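Local coordinates for MATE family efflux transporter (Vibrio cholerae, PDB 6IDP), which probably exports toxic organic compounds across the inner membrane of Vibrio cholerae as a proton-driven MATE family multidrug transporter, at residues Q16-M21 with V283-M288; I176-F181 with A193-I198; Q244-L249 with I385-L390. All blocks are in the same frame, centred on the assembly; numbering follows the deposited sequence.

Contact 1. Residues Q16-M21 with V283-M288. With OLC ((2R)-2,3-dihydroxypropyl (9Z)-octadec-9-enoate), chain M.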
ATOM      1  N   GLN A  16      10.440  10.909  13.185  1.00 32.39           N
ATOM      2  CA  GLN A  16      11.670  10.188  12.859  1.00 34.98           C
ATOM      3  C   GLN A  16      11.384   8.800  12.297  1.00 33.12           C
ATOM      4  O   GLN A  16      12.162   8.278  11.507  1.00 35.04           O
ATOM      5  CB  GLN A  16      12.577  10.075  14.089  1.00 35.10           C
ATOM      6  CG  GLN A  16      13.227  11.387  14.506  1.00 40.61           C
ATOM      7  CD  GLN A  16      14.147  11.957  13.437  1.00 48.45           C
ATOM      8  OE1 GLN A  16      14.797  11.217  12.698  1.00 51.94           O
ATOM      9  NE2 GLN A  16      14.204  13.282  13.351  1.00 55.25           N
ATOM     10  N   MET A  17      10.270   8.206  12.709  1.00 28.63           N
ATOM     11  CA  MET A  17       9.869   6.908  12.182  1.00 27.02           C
ATOM     12  C   MET A  17       9.270   7.026  10.783  1.00 39.17           C
ATOM     13  O   MET A  17       9.413   6.121   9.964  1.00 31.21           O
ATOM     14  CB  MET A  17       8.861   6.236  13.117  1.00 29.78           C
ATOM     15  CG  MET A  17       9.460   5.678  14.399  1.00 39.99           C
ATOM     16  SD  MET A  17      10.284   4.093  14.166  1.00 45.87           S
ATOM     17  CE  MET A  17       8.904   3.056  13.682  1.00 51.65           C
ATOM     18  N   THR A  18       8.605   8.146  10.515  1.00 37.77           N
ATOM     19  CA  THR A  18       7.799   8.276   9.306  1.00 34.54           C
ATOM     20  C   THR A  18       8.570   8.787   8.086  1.00 37.01           C
ATOM     21  O   THR A  18       8.406   8.253   6.989  1.00 37.66           O
ATOM     22  CB  THR A  18       6.587   9.204   9.546  1.00 35.31           C
ATOM     23  OG1 THR A  18       5.768   8.656  10.586  1.00 29.53           O
ATOM     24  CG2 THR A  18       5.754   9.342   8.280  1.00 31.54           C
ATOM     25  N   TRP A  19       9.416   9.799   8.260  1.00 32.09           N
ATOM     26  CA  TRP A  19      10.082  10.398   7.102  1.00 38.45           C
ATOM     27  C   TRP A  19      10.954   9.423   6.277  1.00 38.06           C
ATOM     28  O   TRP A  19      11.049   9.594   5.063  1.00 36.44           O
ATOM     29  CB  TRP A  19      10.906  11.631   7.523  1.00 35.68           C
ATOM     30  CG  TRP A  19      12.207  11.363   8.221  1.00 40.36           C
ATOM     31  CD1 TRP A  19      12.449  11.434   9.563  1.00 40.89           C
ATOM     32  CD2 TRP A  19      13.457  11.012   7.608  1.00 41.03           C
ATOM     33  NE1 TRP A  19      13.764  11.136   9.825  1.00 45.85           N
ATOM     34  CE2 TRP A  19      14.403  10.871   8.643  1.00 46.57           C
ATOM     35  CE3 TRP A  19      13.863  10.795   6.288  1.00 40.40           C
ATOM     36  CZ2 TRP A  19      15.729  10.522   8.396  1.00 49.58           C
ATOM     37  CZ3 TRP A  19      15.177  10.448   6.048  1.00 47.19           C
ATOM     38  CH2 TRP A  19      16.096  10.315   7.095  1.00 49.45           C
ATOM     39  N   PRO A  20      11.585   8.405   6.906  1.00 37.12           N
ATOM     40  CA  PRO A  20      12.290   7.489   5.999  1.00 34.38           C
ATOM     41  C   PRO A  20      11.343   6.690   5.106  1.00 37.44           C
ATOM     42  O   PRO A  20      11.709   6.345   3.983  1.00 36.79           O
ATOM     43  CB  PRO A  20      13.043   6.551   6.950  1.00 30.54           C
ATOM     44  CG  PRO A  20      13.129   7.283   8.233  1.00 32.02           C
ATOM     45  CD  PRO A  20      11.867   8.082   8.318  1.00 37.14           C
ATOM     46  N   MET A  21      10.148   6.395   5.608  1.00 33.80           N
ATOM     47  CA  MET A  21       9.161   5.666   4.821  1.00 34.19           C
ATOM     48  C   MET A  21       8.598   6.565   3.728  1.00 38.21           C
ATOM     49  O   MET A  21       8.221   6.093   2.658  1.00 46.67           O
ATOM     50  CB  MET A  21       8.034   5.131   5.709  1.00 28.63           C
ATOM     51  CG  MET A  21       8.476   4.054   6.691  1.00 27.07           C
ATOM     52  SD  MET A  21       9.454   2.743   5.926  1.00 45.70           S
ATOM     53  CE  MET A  21       8.292   2.064   4.749  1.00 34.87           C
ATOM     54  N   VAL A 283       0.477  10.341   4.474  1.00 27.33           N
ATOM     55  CA  VAL A 283      -0.431   9.489   5.225  1.00 28.39           C
ATOM     56  C   VAL A 283      -0.070   8.030   4.966  1.00 37.44           C
ATOM     57  O   VAL A 283      -0.046   7.209   5.889  1.00 32.46           O
ATOM     58  CB  VAL A 283      -1.902   9.750   4.852  1.00 29.26           C
ATOM     59  CG1 VAL A 283      -2.822   8.845   5.652  1.00 33.62           C
ATOM     60  CG2 VAL A 283      -2.256  11.208   5.094  1.00 25.19           C
ATOM     61  N   LEU A 284       0.235   7.724   3.707  1.00 30.13           N
ATOM     62  CA  LEU A 284       0.654   6.386   3.308  1.00 33.14           C
ATOM     63  C   LEU A 284       1.897   5.944   4.084  1.00 32.79           C
ATOM     64  O   LEU A 284       1.959   4.821   4.586  1.00 28.10           O
ATOM     65  CB  LEU A 284       0.917   6.344   1.802  1.00 40.46           C
ATOM     66  CG  LEU A 284       0.848   4.990   1.090  1.00 55.43           C
ATOM     67  CD1 LEU A 284       2.186   4.257   1.118  1.00 60.26           C
ATOM     68  CD2 LEU A 284      -0.267   4.124   1.675  1.00 56.58           C
ATOM     69  N   ALA A 285       2.880   6.833   4.185  1.00 33.47           N
ATOM     70  CA  ALA A 285       4.092   6.558   4.949  1.00 33.58           C
ATOM     71  C   ALA A 285       3.769   6.269   6.413  1.00 32.20           C
ATOM     72  O   ALA A 285       4.389   5.407   7.037  1.00 30.83           O
ATOM     73  CB  ALA A 285       5.063   7.728   4.844  1.00 28.04           C
ATOM     74  N   MET A 286       2.786   6.987   6.947  1.00 26.31           N
ATOM     75  CA  MET A 286       2.406   6.859   8.351  1.00 32.10           C
ATOM     76  C   MET A 286       1.746   5.511   8.643  1.00 33.90           C
ATOM     77  O   MET A 286       1.847   4.996   9.754  1.00 30.62           O
ATOM     78  CB  MET A 286       1.467   8.001   8.755  1.00 33.73           C
ATOM     79  CG  MET A 286       1.610   8.448  10.204  1.00 39.71           C
ATOM     80  SD  MET A 286       0.832  10.049  10.526  1.00 47.67           S
ATOM     81  CE  MET A 286       1.078  10.851   8.944  1.00 37.05           C
ATOM     82  N   THR A 287       1.081   4.934   7.647  1.00 29.04           N
ATOM     83  CA  THR A 287       0.433   3.636   7.826  1.00 28.24           C
ATOM     84  C   THR A 287       1.451   2.500   7.874  1.00 27.83           C
ATOM     85  O   THR A 287       1.093   1.345   8.102  1.00 32.15           O
ATOM     86  CB  THR A 287      -0.588   3.342   6.709  1.00 33.86           C
ATOM     87  OG1 THR A 287       0.076   3.328   5.441  1.00 36.32           O
ATOM     88  CG2 THR A 287      -1.685   4.392   6.701  1.00 34.85           C
ATOM     89  N   MET A 288       2.717   2.832   7.652  1.00 27.08           N
ATOM     90  CA  MET A 288       3.791   1.856   7.767  1.00 33.75           C
ATOM     91  C   MET A 288       4.672   2.123   8.989  1.00 33.30           C
ATOM     92  O   MET A 288       5.347   1.223   9.480  1.00 27.48           O
ATOM     93  CB  MET A 288       4.639   1.848   6.496  1.00 36.06           C
ATOM     94  CG  MET A 288       3.922   1.261   5.294  1.00 41.24           C
ATOM     95  SD  MET A 288       4.903   1.350   3.788  1.00 66.10           S
ATOM     96  CE  MET A 288       4.962   3.121   3.540  1.00 77.92           C
TER
HETATM   97  C18 OLC M 512      10.539  15.882   5.167  1.00 60.21           C
HETATM   98  C10 OLC M 512      17.282  13.419  10.543  1.00 54.09           C
HETATM   99  C17 OLC M 512      11.504  14.881   5.765  1.00 60.11           C
HETATM  100  C11 OLC M 512      16.281  14.548  10.640  1.00 51.79           C
HETATM  101  C16 OLC M 512      12.744  15.600   6.251  1.00 58.64           C
HETATM  102  C12 OLC M 512      15.193  14.359   9.603  1.00 44.46           C
HETATM  103  C15 OLC M 512      13.666  14.622   6.949  1.00 52.73           C
HETATM  104  C13 OLC M 512      15.796  14.442   8.218  1.00 48.43           C
HETATM  105  C14 OLC M 512      14.946  15.332   7.337  1.00 52.35           C

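Contact 2. Residues I176-F181 with A193-I198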
ATOM      1  N   ILE A 176      18.957   2.550 -12.970  1.00 59.24           N
ATOM      2  CA  ILE A 176      20.183   2.433 -13.755  1.00 60.76           C
ATOM      3  C   ILE A 176      20.204   1.167 -14.613  1.00 60.16           C
ATOM      4  O   ILE A 176      20.590   1.206 -15.781  1.00 62.64           O
ATOM      5  CB  ILE A 176      21.431   2.440 -12.845  1.00 58.36           C
ATOM      6  CG1 ILE A 176      21.529   3.761 -12.080  1.00 62.30           C
ATOM      7  CG2 ILE A 176      22.692   2.207 -13.659  1.00 56.45           C
ATOM      8  CD1 ILE A 176      22.702   3.824 -11.121  1.00 61.20           C
ATOM      9  N   LEU A 177      19.786   0.047 -14.032  1.00 54.61           N
ATOM     10  CA  LEU A 177      19.827  -1.238 -14.727  1.00 51.75           C
ATOM     11  C   LEU A 177      18.738  -1.365 -15.791  1.00 52.41           C
ATOM     12  O   LEU A 177      18.866  -2.160 -16.724  1.00 49.68           O
ATOM     13  CB  LEU A 177      19.705  -2.387 -13.724  1.00 42.14           C
ATOM     14  CG  LEU A 177      20.880  -2.556 -12.758  1.00 45.30           C
ATOM     15  CD1 LEU A 177      20.589  -3.639 -11.730  1.00 46.18           C
ATOM     16  CD2 LEU A 177      22.157  -2.868 -13.522  1.00 48.84           C
ATOM     17  N   ASP A 178      17.678  -0.576 -15.648  1.00 56.49           N
ATOM     18  CA  ASP A 178      16.517  -0.666 -16.532  1.00 61.95           C
ATOM     19  C   ASP A 178      16.866  -0.497 -18.020  1.00 66.97           C
ATOM     20  O   ASP A 178      16.601  -1.404 -18.807  1.00 63.88           O
ATOM     21  CB  ASP A 178      15.452   0.360 -16.116  1.00 68.17           C
ATOM     22  CG  ASP A 178      14.137  -0.287 -15.722  1.00 68.73           C
ATOM     23  OD1 ASP A 178      14.110  -1.521 -15.530  1.00 66.83           O
ATOM     24  OD2 ASP A 178      13.130   0.442 -15.595  1.00 74.05           O
ATOM     25  N   PRO A 179      17.472   0.641 -18.417  1.00 67.98           N
ATOM     26  CA  PRO A 179      17.688   0.760 -19.866  1.00 71.84           C
ATOM     27  C   PRO A 179      18.768  -0.183 -20.397  1.00 69.16           C
ATOM     28  O   PRO A 179      18.777  -0.490 -21.589  1.00 72.67           O
ATOM     29  CB  PRO A 179      18.113   2.219 -20.032  1.00 68.98           C
ATOM     30  CG  PRO A 179      18.794   2.545 -18.756  1.00 66.74           C
ATOM     31  CD  PRO A 179      18.043   1.791 -17.688  1.00 64.97           C
ATOM     32  N   ILE A 180      19.662  -0.633 -19.521  1.00 63.76           N
ATOM     33  CA  ILE A 180      20.747  -1.522 -19.922  1.00 64.67           C
ATOM     34  C   ILE A 180      20.224  -2.900 -20.328  1.00 61.78           C
ATOM     35  O   ILE A 180      20.653  -3.466 -21.333  1.00 62.30           O
ATOM     36  CB  ILE A 180      21.786  -1.683 -18.791  1.00 66.76           C
ATOM     37  CG1 ILE A 180      22.416  -0.331 -18.454  1.00 70.10           C
ATOM     38  CG2 ILE A 180      22.860  -2.688 -19.183  1.00 64.07           C
ATOM     39  CD1 ILE A 180      23.480  -0.403 -17.381  1.00 70.69           C
ATOM     40  N   PHE A 181      19.293  -3.438 -19.550  1.00 59.54           N
ATOM     41  CA  PHE A 181      18.737  -4.752 -19.850  1.00 56.33           C
ATOM     42  C   PHE A 181      17.640  -4.677 -20.907  1.00 62.36           C
ATOM     43  O   PHE A 181      17.545  -5.552 -21.768  1.00 62.24           O
ATOM     44  CB  PHE A 181      18.202  -5.412 -18.578  1.00 49.26           C
ATOM     45  CG  PHE A 181      19.271  -6.042 -17.731  1.00 48.12           C
ATOM     46  CD1 PHE A 181      19.675  -7.345 -17.965  1.00 53.51           C
ATOM     47  CD2 PHE A 181      19.876  -5.330 -16.709  1.00 46.84           C
ATOM     48  CE1 PHE A 181      20.662  -7.929 -17.191  1.00 54.17           C
ATOM     49  CE2 PHE A 181      20.863  -5.907 -15.931  1.00 49.78           C
ATOM     50  CZ  PHE A 181      21.257  -7.208 -16.174  1.00 51.57           C
ATOM     51  N   ALA A 193      11.989  -6.829 -15.877  1.00 42.12           N
ATOM     52  CA  ALA A 193      11.812  -7.767 -14.779  1.00 42.01           C
ATOM     53  C   ALA A 193      13.162  -8.223 -14.233  1.00 41.51           C
ATOM     54  O   ALA A 193      13.334  -8.370 -13.020  1.00 42.30           O
ATOM     55  CB  ALA A 193      10.991  -8.961 -15.233  1.00 44.50           C
ATOM     56  N   ILE A 194      14.112  -8.448 -15.136  1.00 40.48           N
ATOM     57  CA  ILE A 194      15.463  -8.844 -14.755  1.00 42.11           C
ATOM     58  C   ILE A 194      16.152  -7.739 -13.958  1.00 44.53           C
ATOM     59  O   ILE A 194      16.830  -8.008 -12.965  1.00 42.81           O
ATOM     60  CB  ILE A 194      16.307  -9.198 -15.993  1.00 42.88           C
ATOM     61  CG1 ILE A 194      15.698 -10.397 -16.717  1.00 46.53           C
ATOM     62  CG2 ILE A 194      17.751  -9.483 -15.604  1.00 45.49           C
ATOM     63  CD1 ILE A 194      16.292 -10.660 -18.077  1.00 54.81           C
ATOM     64  N   ALA A 195      15.965  -6.494 -14.389  1.00 45.16           N
ATOM     65  CA  ALA A 195      16.503  -5.348 -13.664  1.00 48.09           C
ATOM     66  C   ALA A 195      15.916  -5.276 -12.254  1.00 43.61           C
ATOM     67  O   ALA A 195      16.601  -4.902 -11.303  1.00 44.24           O
ATOM     68  CB  ALA A 195      16.228  -4.059 -14.425  1.00 40.97           C
ATOM     69  N   THR A 196      14.644  -5.642 -12.130  1.00 40.30           N
ATOM     70  CA  THR A 196      13.968  -5.650 -10.839  1.00 35.63           C
ATOM     71  C   THR A 196      14.494  -6.768  -9.933  1.00 32.77           C
ATOM     72  O   THR A 196      14.693  -6.559  -8.733  1.00 34.80           O
ATOM     73  CB  THR A 196      12.444  -5.803 -11.012  1.00 40.23           C
ATOM     74  OG1 THR A 196      11.940  -4.721 -11.805  1.00 49.22           O
ATOM     75  CG2 THR A 196      11.742  -5.798  -9.659  1.00 34.21           C
ATOM     76  N   ILE A 197      14.721  -7.948 -10.505  1.00 32.44           N
ATOM     77  CA  ILE A 197      15.248  -9.075  -9.738  1.00 31.06           C
ATOM     78  C   ILE A 197      16.607  -8.729  -9.133  1.00 30.62           C
ATOM     79  O   ILE A 197      16.855  -8.990  -7.957  1.00 33.58           O
ATOM     80  CB  ILE A 197      15.388 -10.350 -10.601  1.00 31.73           C
ATOM     81  CG1 ILE A 197      14.023 -10.811 -11.110  1.00 36.16           C
ATOM     82  CG2 ILE A 197      16.053 -11.468  -9.805  1.00 35.16           C
ATOM     83  CD1 ILE A 197      14.086 -11.949 -12.118  1.00 38.79           C
ATOM     84  N   ILE A 198      17.480  -8.129  -9.934  1.00 31.78           N
ATOM     85  CA  ILE A 198      18.817  -7.785  -9.468  1.00 35.47           C
ATOM     86  C   ILE A 198      18.763  -6.701  -8.394  1.00 35.61           C
ATOM     87  O   ILE A 198      19.407  -6.823  -7.352  1.00 35.56           O
ATOM     88  CB  ILE A 198      19.713  -7.321 -10.629  1.00 36.43           C
ATOM     89  CG1 ILE A 198      19.803  -8.422 -11.686  1.00 38.38           C
ATOM     90  CG2 ILE A 198      21.100  -6.954 -10.122  1.00 33.81           C
ATOM     91  CD1 ILE A 198      20.680  -8.072 -12.862  1.00 36.61           C
TER
HETATM   92  O   HOH W   1      11.794  -2.659 -13.882  1.00 45.39           O

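Contact 3. Residues Q244-L249 with I385-L390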
ATOM      1  N   GLN A 244      -7.455  -5.621   0.934  1.00 59.37           N
ATOM      2  CA  GLN A 244      -6.715  -5.278  -0.274  1.00 63.21           C
ATOM      3  C   GLN A 244      -7.534  -5.611  -1.514  1.00 61.12           C
ATOM      4  O   GLN A 244      -7.298  -5.073  -2.593  1.00 60.57           O
ATOM      5  CB  GLN A 244      -5.374  -6.016  -0.312  1.00 66.27           C
ATOM      6  CG  GLN A 244      -4.534  -5.841   0.941  1.00 64.53           C
ATOM      7  CD  GLN A 244      -4.138  -4.398   1.179  1.00 64.57           C
ATOM      8  OE1 GLN A 244      -3.783  -3.679   0.247  1.00 69.94           O
ATOM      9  NE2 GLN A 244      -4.201  -3.967   2.432  1.00 63.84           N
ATOM     10  N   LEU A 245      -8.502  -6.504  -1.342  1.00 60.22           N
ATOM     11  CA  LEU A 245      -9.333  -6.969  -2.444  1.00 63.88           C
ATOM     12  C   LEU A 245     -10.418  -5.955  -2.806  1.00 65.07           C
ATOM     13  O   LEU A 245     -10.938  -5.958  -3.923  1.00 72.11           O
ATOM     14  CB  LEU A 245      -9.964  -8.317  -2.082  1.00 70.14           C
ATOM     15  CG  LEU A 245     -10.774  -9.068  -3.139  1.00 76.00           C
ATOM     16  CD1 LEU A 245      -9.872  -9.579  -4.251  1.00 80.13           C
ATOM     17  CD2 LEU A 245     -11.548 -10.210  -2.497  1.00 74.30           C
ATOM     18  N   LEU A 246     -10.748  -5.081  -1.860  1.00 60.14           N
ATOM     19  CA  LEU A 246     -11.830  -4.115  -2.044  1.00 61.83           C
ATOM     20  C   LEU A 246     -11.524  -2.988  -3.052  1.00 63.09           C
ATOM     21  O   LEU A 246     -12.377  -2.672  -3.877  1.00 64.59           O
ATOM     22  CB  LEU A 246     -12.225  -3.506  -0.691  1.00 57.53           C
ATOM     23  CG  LEU A 246     -12.667  -4.484   0.400  1.00 60.58           C
ATOM     24  CD1 LEU A 246     -13.031  -3.737   1.675  1.00 55.97           C
ATOM     25  CD2 LEU A 246     -13.831  -5.341  -0.072  1.00 63.50           C
ATOM     26  N   PRO A 247     -10.326  -2.366  -2.986  1.00 61.03           N
ATOM     27  CA  PRO A 247     -10.064  -1.303  -3.970  1.00 59.77           C
ATOM     28  C   PRO A 247     -10.120  -1.718  -5.456  1.00 67.99           C
ATOM     29  O   PRO A 247     -10.497  -0.877  -6.272  1.00 64.72           O
ATOM     30  CB  PRO A 247      -8.653  -0.832  -3.596  1.00 54.34           C
ATOM     31  CG  PRO A 247      -8.555  -1.105  -2.141  1.00 49.80           C
ATOM     32  CD  PRO A 247      -9.278  -2.405  -1.948  1.00 53.08           C
ATOM     33  N   PRO A 248      -9.737  -2.963  -5.811  1.00 77.10           N
ATOM     34  CA  PRO A 248     -10.019  -3.366  -7.195  1.00 81.90           C
ATOM     35  C   PRO A 248     -11.504  -3.322  -7.543  1.00 86.76           C
ATOM     36  O   PRO A 248     -11.855  -2.964  -8.667  1.00 88.46           O
ATOM     37  CB  PRO A 248      -9.498  -4.801  -7.250  1.00 80.83           C
ATOM     38  CG  PRO A 248      -8.390  -4.818  -6.281  1.00 80.34           C
ATOM     39  CD  PRO A 248      -8.812  -3.908  -5.157  1.00 78.49           C
ATOM     40  N   LEU A 249     -12.360  -3.689  -6.593  1.00 87.18           N
ATOM     41  CA  LEU A 249     -13.801  -3.620  -6.802  1.00 90.33           C
ATOM     42  C   LEU A 249     -14.232  -2.166  -6.951  1.00 95.01           C
ATOM     43  O   LEU A 249     -15.085  -1.845  -7.780  1.00 94.09           O
ATOM     44  CB  LEU A 249     -14.555  -4.283  -5.649  1.00 89.36           C
ATOM     45  CG  LEU A 249     -14.152  -5.714  -5.292  1.00 89.29           C
ATOM     46  CD1 LEU A 249     -15.115  -6.300  -4.270  1.00 88.00           C
ATOM     47  CD2 LEU A 249     -14.086  -6.585  -6.535  1.00 90.91           C
ATOM     48  N   ILE A 385     -14.206  -1.141   8.702  1.00 32.38           N
ATOM     49  CA  ILE A 385     -13.997   0.252   8.329  1.00 30.98           C
ATOM     50  C   ILE A 385     -13.729   0.370   6.829  1.00 33.64           C
ATOM     51  O   ILE A 385     -14.321   1.213   6.151  1.00 34.10           O
ATOM     52  CB  ILE A 385     -12.834   0.879   9.128  1.00 30.77           C
ATOM     53  CG1 ILE A 385     -13.193   0.952  10.617  1.00 30.94           C
ATOM     54  CG2 ILE A 385     -12.504   2.264   8.593  1.00 32.86           C
ATOM     55  CD1 ILE A 385     -12.073   1.455  11.510  1.00 24.65           C
ATOM     56  N   SER A 386     -12.853  -0.493   6.320  1.00 31.35           N
ATOM     57  CA  SER A 386     -12.544  -0.554   4.892  1.00 31.06           C
ATOM     58  C   SER A 386     -13.771  -0.872   4.038  1.00 34.15           C
ATOM     59  O   SER A 386     -13.987  -0.253   2.998  1.00 39.22           O
ATOM     60  CB  SER A 386     -11.459  -1.601   4.625  1.00 33.34           C
ATOM     61  OG  SER A 386     -10.227  -1.234   5.216  1.00 43.75           O
ATOM     62  N   ALA A 387     -14.564  -1.846   4.473  1.00 31.12           N
ATOM     63  CA  ALA A 387     -15.749  -2.248   3.721  1.00 37.66           C
ATOM     64  C   ALA A 387     -16.818  -1.158   3.723  1.00 39.93           C
ATOM     65  O   ALA A 387     -17.426  -0.877   2.687  1.00 33.12           O
ATOM     66  CB  ALA A 387     -16.313  -3.541   4.279  1.00 38.51           C
ATOM     67  N   LEU A 388     -17.049  -0.556   4.888  1.00 36.54           N
ATOM     68  CA  LEU A 388     -18.027   0.522   5.021  1.00 39.61           C
ATOM     69  C   LEU A 388     -17.665   1.708   4.139  1.00 38.44           C
ATOM     70  O   LEU A 388     -18.524   2.281   3.469  1.00 39.32           O
ATOM     71  CB  LEU A 388     -18.134   0.978   6.478  1.00 44.43           C
ATOM     72  CG  LEU A 388     -19.019   0.148   7.407  1.00 46.38           C
ATOM     73  CD1 LEU A 388     -18.958   0.697   8.823  1.00 47.03           C
ATOM     74  CD2 LEU A 388     -20.452   0.133   6.896  1.00 40.37           C
ATOM     75  N   ARG A 389     -16.385   2.068   4.152  1.00 34.94           N
ATOM     76  CA  ARG A 389     -15.870   3.160   3.338  1.00 34.32           C
ATOM     77  C   ARG A 389     -16.220   2.944   1.871  1.00 42.64           C
ATOM     78  O   ARG A 389     -16.634   3.871   1.179  1.00 36.52           O
ATOM     79  CB  ARG A 389     -14.352   3.284   3.506  1.00 29.79           C
ATOM     80  CG  ARG A 389     -13.745   4.506   2.832  1.00 37.58           C
ATOM     81  CD  ARG A 389     -13.158   4.192   1.466  1.00 38.58           C
ATOM     82  NE  ARG A 389     -13.007   5.400   0.660  1.00 40.72           N
ATOM     83  CZ  ARG A 389     -12.303   5.467  -0.465  1.00 43.84           C
ATOM     84  NH1 ARG A 389     -11.669   4.395  -0.919  1.00 50.08           N
ATOM     85  NH2 ARG A 389     -12.226   6.612  -1.134  1.00 37.70           N
ATOM     86  N   LEU A 390     -16.071   1.707   1.415  1.00 41.19           N
ATOM     87  CA  LEU A 390     -16.273   1.380   0.013  1.00 40.11           C
ATOM     88  C   LEU A 390     -17.734   1.296  -0.396  1.00 38.48           C
ATOM     89  O   LEU A 390     -18.197   2.038  -1.262  1.00 44.57           O
ATOM     90  CB  LEU A 390     -15.590   0.053  -0.314  1.00 50.34           C
ATOM     91  CG  LEU A 390     -14.587   0.110  -1.464  1.00 62.40           C
ATOM     92  CD1 LEU A 390     -14.997   1.192  -2.452  1.00 66.77           C
ATOM     93  CD2 LEU A 390     -13.176   0.356  -0.934  1.00 61.85           C
TER

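Contact 1. Residues Q16-M21 with V283-M288
Met-21 meets Ala-285 and Met-288 at two points, and with Thr-18 it carries the packing of helix 5-39 on helix 281-299. The short helical axes come within 8.2 Å and cross at 119°, a steep angle that limits the meeting to about one turn of each helix. The small methyl of Ala-285 allows this closeness: its CB touches both Thr-18 CG2, at 3.9 Å, and Met-21 CB, at 4.0 Å. Beyond it, the Met-21 chain bends at both chi2 and chi3, which turns CE onto the thioether of Met-288, where CE lies 3.6 Å from SD; the two methionine chains are skewed against each other. Thr-18 CG2, anti to the backbone N, also lies against the backbone of Met-286, while OG1 bonds to Leu-14 O and to Ser-289 OG.

The side of helix 5-39 that carries Trp-19 meets lipid: an acyl chain lies along the indole, which also packs against Phe-15 and Phe-23. Trp-19 points away from helix 281-299 with chi1 at 76°, so that CG stands between the backbone N and the carbonyl carbon. Its indole is sandwiched between Pro-20 CD on one face and C15 of a monoolein acyl chain on the opposite face. Gln-16 fixes the rotation of the ring: NE1 donates to OE1 over 3.1 Å along a nearly straight line, with the oxygen in the indole plane but the donor above the amide plane. Pro-20 lacks an amide hydrogen, and the helix is kinked here; Met-21 N makes a weak bond to Thr-18 O. Between the two segments the packing is apolar, mainly methyls and a thioether, without directional bonds, and the polar link from Thr-18 to Ser-289 adds a directional restraint beside it.

Contact 2. Residues I176-F181 with A193-I198
Leu-177 and Ala-195 mark the closest backbone approach within a helical hairpin, in which helix 161-184 turns through a short connection into helix 189-213. Their CA atoms are 5.4 Å apart, and Leu-177 CB rests 3.9 Å from Ala-195 CB. One branch of Leu-177, CD1, reaches past this point to Ile-198 CG2 at 3.7 Å, the two side chains crossing at about a right angle.

Phe-181, one turn further on, carries the other main apolar contact. Its CG is anti to the carbonyl carbon (chi1 -80°), and the ring leans across to the isoleucines of the second helix. Ile-194 CG2 lies over one face, 4.0 Å from the ring centroid and 28° off the normal, a CH-pi contact. Ile-198 CD1 comes obliquely to the same ring, 3.5 Å from CZ, while Leu-177 O lies at the ring edge in the plane. The segments run antiparallel but cross, at 143° between their directions, as the two arms of a helical hairpin. Phe-185, in the connection, meets the Phe-181 ring edge-to-face, and Phe-181 is also joined to Leu-187 by backbone bonds.

The polar flank is built differently. Asp-178 OD1 touches the Ala-195 methyl CB at 3.5 Å, and a water lies within bonding distance of both Asp-178 OD1 and Thr-196 OG1 and can link the two helices beside their apolar seam, though it has more acceptors near it than protons to give. Thr-196 OG1 is further tied to Ala-192 O and to the amide of Asn-174. The other carboxylate oxygen, OD2, stands close to Asp-35 OD1 on helix 5-39, and Phe-31 and Phe-38 of that helix pack on Asp-178.

Contact 3. Residues Q244-L249 with I385-L390
Leu-246 is the principal apolar link to Ser-386, Ala-387 and Leu-390, between helices that run nearly parallel, 9° apart in direction, with axes 10.0 Å from each other. At that spacing a long side chain has to bridge. The Leu-246 chain does so because chi2 near 180° sets CD1 anti to CA, at full reach, so that it lies on the backbone of helix 379-435, 3.7 Å from Ala-387 N. The same methyl is 4.0 Å from Ser-386 CB and 4.2 Å from Ala-387 CB, so this part of the contact is one branch tip set against a turn of helix. Leu-390 answers from the opposite helix: its CD2 comes to 4.0 Å from Leu-246 CB and approaches Pro-247 N more distantly.

The polar groups turn to partners outside the contact. Ser-386 OG bonds to Ala-382 O within its own helix, and Arg-389 directs NH2 to Asn-418 OD1 and makes a cation-pi contact with Tyr-394.

In the backbones, Pro-247 and Pro-248 lack amide hydrogens, and helix 226-259 is kinked at this pair. The facing helix widens into a pi-type turn at 388-390; Leu-390 N itself bonds to Ser-386 O, with a weak second bond to Ala-387 O. Both helices thus depart from regular alpha geometry where they meet, and a monoolein lies close to the Ala-387 side chain. The two segments meet through methyl and methylene groups and backbone atoms, with no directional bond between them, so the pairing probably rests on shape and could adjust.

Overall arrangement
The three contacts join six different helices of an almost entirely helical transporter. Contact 2 is the local one, a hairpin of neighbouring helices nested within the span closed by contact 1, which brings helix 5-39 against helix 281-299. Contact 3 opens after contact 2 has closed and alternates along the chain with contact 1. Contacts 1 and 3 lie nearest each other, with centres 22 Å and nearest atoms about 9 Å apart, whereas contacts 2 and 3 have centres 34 Å apart, on opposite sides of the chain's centre. Helix 5-39 packs at contact 1 and flanks contact 2, so a change in its shape could reach both, in keeping with the transporter's H+-dependent conformational change.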